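Local coordinates for methyl transferase from Methanosarcina acetivorans (Methanosarcina acetivorans, PDB 6MRO), which probably transfers methyl groups from S-adenosylmethionine to an acceptor, and binds S-adenosyl-L-homocysteine and calcium ions, at residues A[5-8]-A[9-13]. The protein carries 1 engineered substitution. Numbering follows the deposited sequence.
Sequences EVYK and GTPPW. With SAH (S-adenosyl-L-homocysteine), chain B.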
ATOM      1  N   GLU A   5      -2.403  18.623  -3.554  1.00 26.52           N
ATOM      2  CA  GLU A   5      -2.299  19.136  -4.918  1.00 29.91           C
ATOM      3  C   GLU A   5      -2.536  18.034  -5.946  1.00 28.93           C
ATOM      4  O   GLU A   5      -3.232  18.244  -6.949  1.00 25.05           O
ATOM      5  CB  GLU A   5      -0.930  19.785  -5.148  1.00 29.34           C
ATOM      6  CG  GLU A   5      -0.749  21.134  -4.483  1.00 32.70           C
ATOM      7  CD  GLU A   5      -1.842  22.112  -4.855  1.00 40.28           C
ATOM      8  OE1 GLU A   5      -2.120  22.258  -6.061  1.00 42.78           O
ATOM      9  OE2 GLU A   5      -2.412  22.744  -3.942  1.00 45.05           O
ATOM     10  N   VAL A   6      -1.961  16.850  -5.723  1.00 25.32           N
ATOM     11  CA  VAL A   6      -2.069  15.815  -6.737  1.00 23.86           C
ATOM     12  C   VAL A   6      -3.483  15.264  -6.834  1.00 22.79           C
ATOM     13  O   VAL A   6      -3.872  14.763  -7.894  1.00 25.26           O
ATOM     14  CB  VAL A   6      -1.043  14.684  -6.488  1.00 25.70           C
ATOM     15  CG1 VAL A   6       0.375  15.268  -6.317  1.00 25.75           C
ATOM     16  CG2 VAL A   6      -1.438  13.847  -5.314  1.00 28.27           C
ATOM     17  N   TYR A   7      -4.297  15.393  -5.790  1.00 22.06           N
ATOM     18  CA  TYR A   7      -5.665  14.900  -5.870  1.00 21.92           C
ATOM     19  C   TYR A   7      -6.647  15.953  -6.370  1.00 24.52           C
ATOM     20  O   TYR A   7      -7.860  15.717  -6.343  1.00 23.56           O
ATOM     21  CB  TYR A   7      -6.098  14.322  -4.517  1.00 21.38           C
ATOM     22  CG  TYR A   7      -5.521  12.926  -4.342  1.00 20.01           C
ATOM     23  CD1 TYR A   7      -4.426  12.703  -3.528  1.00 20.99           C
ATOM     24  CD2 TYR A   7      -6.035  11.849  -5.054  1.00 20.82           C
ATOM     25  CE1 TYR A   7      -3.871  11.430  -3.380  1.00 19.26           C
ATOM     26  CE2 TYR A   7      -5.484  10.556  -4.927  1.00 19.91           C
ATOM     27  CZ  TYR A   7      -4.405  10.359  -4.086  1.00 20.47           C
ATOM     28  OH  TYR A   7      -3.875   9.088  -3.961  1.00 17.19           O
ATOM     29  N   LYS A   8      -6.140  17.085  -6.870  1.00 24.49           N
ATOM     30  CA  LYS A   8      -6.942  18.057  -7.617  1.00 25.90           C
ATOM     31  C   LYS A   8      -7.077  17.578  -9.066  1.00 33.36           C
ATOM     32  O   LYS A   8      -6.572  18.172 -10.020  1.00 31.47           O
ATOM     33  CB  LYS A   8      -6.307  19.435  -7.530  1.00 27.26           C
ATOM     34  CG  LYS A   8      -6.393  20.056  -6.151  1.00 27.84           C
ATOM     35  CD  LYS A   8      -5.645  21.377  -6.088  1.00 30.19           C
ATOM     36  CE  LYS A   8      -5.841  22.018  -4.722  1.00 32.99           C
ATOM     37  NZ  LYS A   8      -5.299  23.397  -4.665  1.00 38.09           N
ATOM     38  N   GLY A   9      -7.789  16.467  -9.221  1.00 36.85           N
ATOM     39  CA  GLY A   9      -7.839  15.767 -10.488  1.00 35.87           C
ATOM     40  C   GLY A   9      -7.621  14.285 -10.260  1.00 35.80           C
ATOM     41  O   GLY A   9      -7.907  13.780  -9.174  1.00 29.47           O
ATOM     42  N   THR A  10      -7.094  13.584 -11.262  1.00 31.26           N
ATOM     43  CA  THR A  10      -6.977  12.128 -11.232  1.00 24.77           C
ATOM     44  C   THR A  10      -5.537  11.757 -11.559  1.00 23.39           C
ATOM     45  O   THR A  10      -5.164  11.689 -12.745  1.00 24.67           O
ATOM     46  CB  THR A  10      -7.936  11.484 -12.226  1.00 28.10           C
ATOM     47  OG1 THR A  10      -9.265  11.970 -11.998  1.00 32.45           O
ATOM     48  CG2 THR A  10      -7.920   9.979 -12.085  1.00 25.22           C
ATOM     49  N   PRO A  11      -4.712  11.498 -10.551  1.00 21.25           N
ATOM     50  CA  PRO A  11      -3.294  11.195 -10.789  1.00 20.22           C
ATOM     51  C   PRO A  11      -3.130   9.813 -11.397  1.00 19.38           C
ATOM     52  O   PRO A  11      -4.067   9.004 -11.373  1.00 19.10           O
ATOM     53  CB  PRO A  11      -2.684  11.256  -9.378  1.00 22.50           C
ATOM     54  CG  PRO A  11      -3.830  10.855  -8.486  1.00 18.88           C
ATOM     55  CD  PRO A  11      -5.048  11.487  -9.118  1.00 19.81           C
ATOM     56  N   PRO A  12      -1.948   9.503 -11.935  1.00 20.40           N
ATOM     57  CA  PRO A  12      -1.814   8.300 -12.779  1.00 21.35           C
ATOM     58  C   PRO A  12      -2.099   6.983 -12.085  1.00 21.86           C
ATOM     59  O   PRO A  12      -2.506   6.029 -12.763  1.00 22.22           O
ATOM     60  CB  PRO A  12      -0.351   8.382 -13.239  1.00 22.74           C
ATOM     61  CG  PRO A  12      -0.127   9.840 -13.356  1.00 23.20           C
ATOM     62  CD  PRO A  12      -0.791  10.398 -12.113  1.00 24.01           C
ATOM     63  N   TRP A  13      -1.899   6.886 -10.764  1.00 17.49           N
ATOM     64  CA  TRP A  13      -2.191   5.650 -10.039  1.00 16.79           C
ATOM     65  C   TRP A  13      -3.668   5.508  -9.687  1.00 19.13           C
ATOM     66  O   TRP A  13      -4.080   4.445  -9.192  1.00 17.63           O
ATOM     67  CB  TRP A  13      -1.360   5.585  -8.744  1.00 17.61           C
ATOM     68  CG  TRP A  13      -1.655   6.758  -7.849  1.00 19.08           C
ATOM     69  CD1 TRP A  13      -2.678   6.869  -6.941  1.00 17.36           C
ATOM     70  CD2 TRP A  13      -0.938   7.997  -7.801  1.00 19.60           C
ATOM     71  NE1 TRP A  13      -2.640   8.110  -6.341  1.00 18.22           N
ATOM     72  CE2 TRP A  13      -1.579   8.817  -6.844  1.00 17.73           C
ATOM     73  CE3 TRP A  13       0.192   8.492  -8.470  1.00 21.76           C
ATOM     74  CZ2 TRP A  13      -1.128  10.103  -6.539  1.00 19.22           C
ATOM     75  CZ3 TRP A  13       0.634   9.778  -8.165  1.00 20.33           C
ATOM     76  CH2 TRP A  13      -0.021  10.560  -7.202  1.00 20.64           C
TER
HETATM   77  N   SAH B 201      -2.763   3.334  -2.622  1.00 14.59           N
HETATM   78  CA  SAH B 201      -3.470   4.277  -3.508  1.00 14.90           C
HETATM   79  CB  SAH B 201      -2.687   5.577  -3.639  1.00 15.24           C
HETATM   80  CG  SAH B 201      -1.224   5.376  -4.035  1.00 17.86           C
HETATM   81  SD  SAH B 201      -0.346   6.920  -4.376  1.00 18.28           S
HETATM   82  C   SAH B 201      -3.712   3.687  -4.889  1.00 19.19           C
HETATM   83  O   SAH B 201      -3.209   2.599  -5.209  1.00 17.37           O
HETATM   84  OXT SAH B 201      -4.408   4.307  -5.707  1.00 20.22           O
HETATM   85  C5' SAH B 201       0.474   7.078  -2.759  1.00 18.96           C
HETATM   86  C4' SAH B 201      -0.452   7.624  -1.670  1.00 19.05           C
HETATM   87  O4' SAH B 201       0.278   7.723  -0.454  1.00 22.38           O
HETATM   88  C3' SAH B 201      -1.049   9.002  -1.951  1.00 16.93           C
HETATM   89  O3' SAH B 201      -2.459   8.892  -1.832  1.00 16.83           O
HETATM   90  C2' SAH B 201      -0.421   9.893  -0.888  1.00 19.04           C
HETATM   91  O2' SAH B 201      -1.251  10.950  -0.431  1.00 20.99           O
HETATM   92  C1' SAH B 201      -0.114   8.901   0.220  1.00 17.40           C
HETATM   93  N9  SAH B 201       0.977   9.276   1.127  1.00 22.07           N
HETATM   94  C8  SAH B 201       2.231   9.750   0.805  1.00 23.00           C
HETATM   95  N7  SAH B 201       2.926   9.911   1.945  1.00 22.27           N
HETATM   96  C5  SAH B 201       2.143   9.526   2.982  1.00 22.76           C
HETATM   97  C6  SAH B 201       2.342   9.487   4.359  1.00 24.55           C
HETATM   98  N6  SAH B 201       3.494   9.878   4.889  1.00 26.03           N
HETATM   99  N1  SAH B 201       1.331   9.041   5.169  1.00 19.99           N
HETATM  100  C2  SAH B 201       0.127   8.628   4.629  1.00 19.05           C
HETATM  101  N3  SAH B 201      -0.081   8.678   3.268  1.00 19.09           N
HETATM  102  C4  SAH B 201       0.925   9.109   2.469  1.00 19.76           C
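Tyr-7 sets CG anti to its carbonyl carbon, whereas Trp-13 holds CG between its backbone N and carbonyl carbon (chi1 59°), which turns the indole back toward the end of helix 2-6, and the two meet through the Tyr-7 hydroxyl and the indole N-H. Trp-13 NE1 donates to Tyr-7 OH at 2.9 Å, the hydroxyl lying close to the indole plane and the bond fairly straight (158°). The same hydroxyl donates to O3' of S-adenosyl-L-homocysteine, with Tyr-7 OH and O3' 2.6 Å apart, so indole, phenol and ribose are joined in a chain of two hydrogen bonds. The two ring planes are steeply inclined, at 76°. One indole face carries the ligand sulfur, SD lying 3.2 Å from Trp-13 NE1; Pro-11 CB covers the opposite face near the rim. Val-6 CG2 meets the benzo edge at Trp-13 CZ2 (4.0 Å), and Pro-11 CG packs obliquely against Tyr-7 CE2. The chain reverses at Lys-8, centre of an inverse gamma turn closed by a weak Gly-9 N to Tyr-7 O bond; the backbone angles of Gly-9 call for glycine. Lys-8 NZ forms a salt bridge with Glu-5 OE2 (3.0 Å). Arg-43 hydrogen-bonds Gly-9 O, tying the turn to the Rossmann-like methyltransferase core, where Asp-61 also binds the ligand. A leucine in place of Trp-13 would probably leave Tyr-7 OH without its indole donor and take the flat aromatic face away from the sulfur. Accepting from the indole is consistent with the hydroxyl donating to O3', while the indole face lies against SD, the atom that bears the methyl group in S-adenosylmethionine.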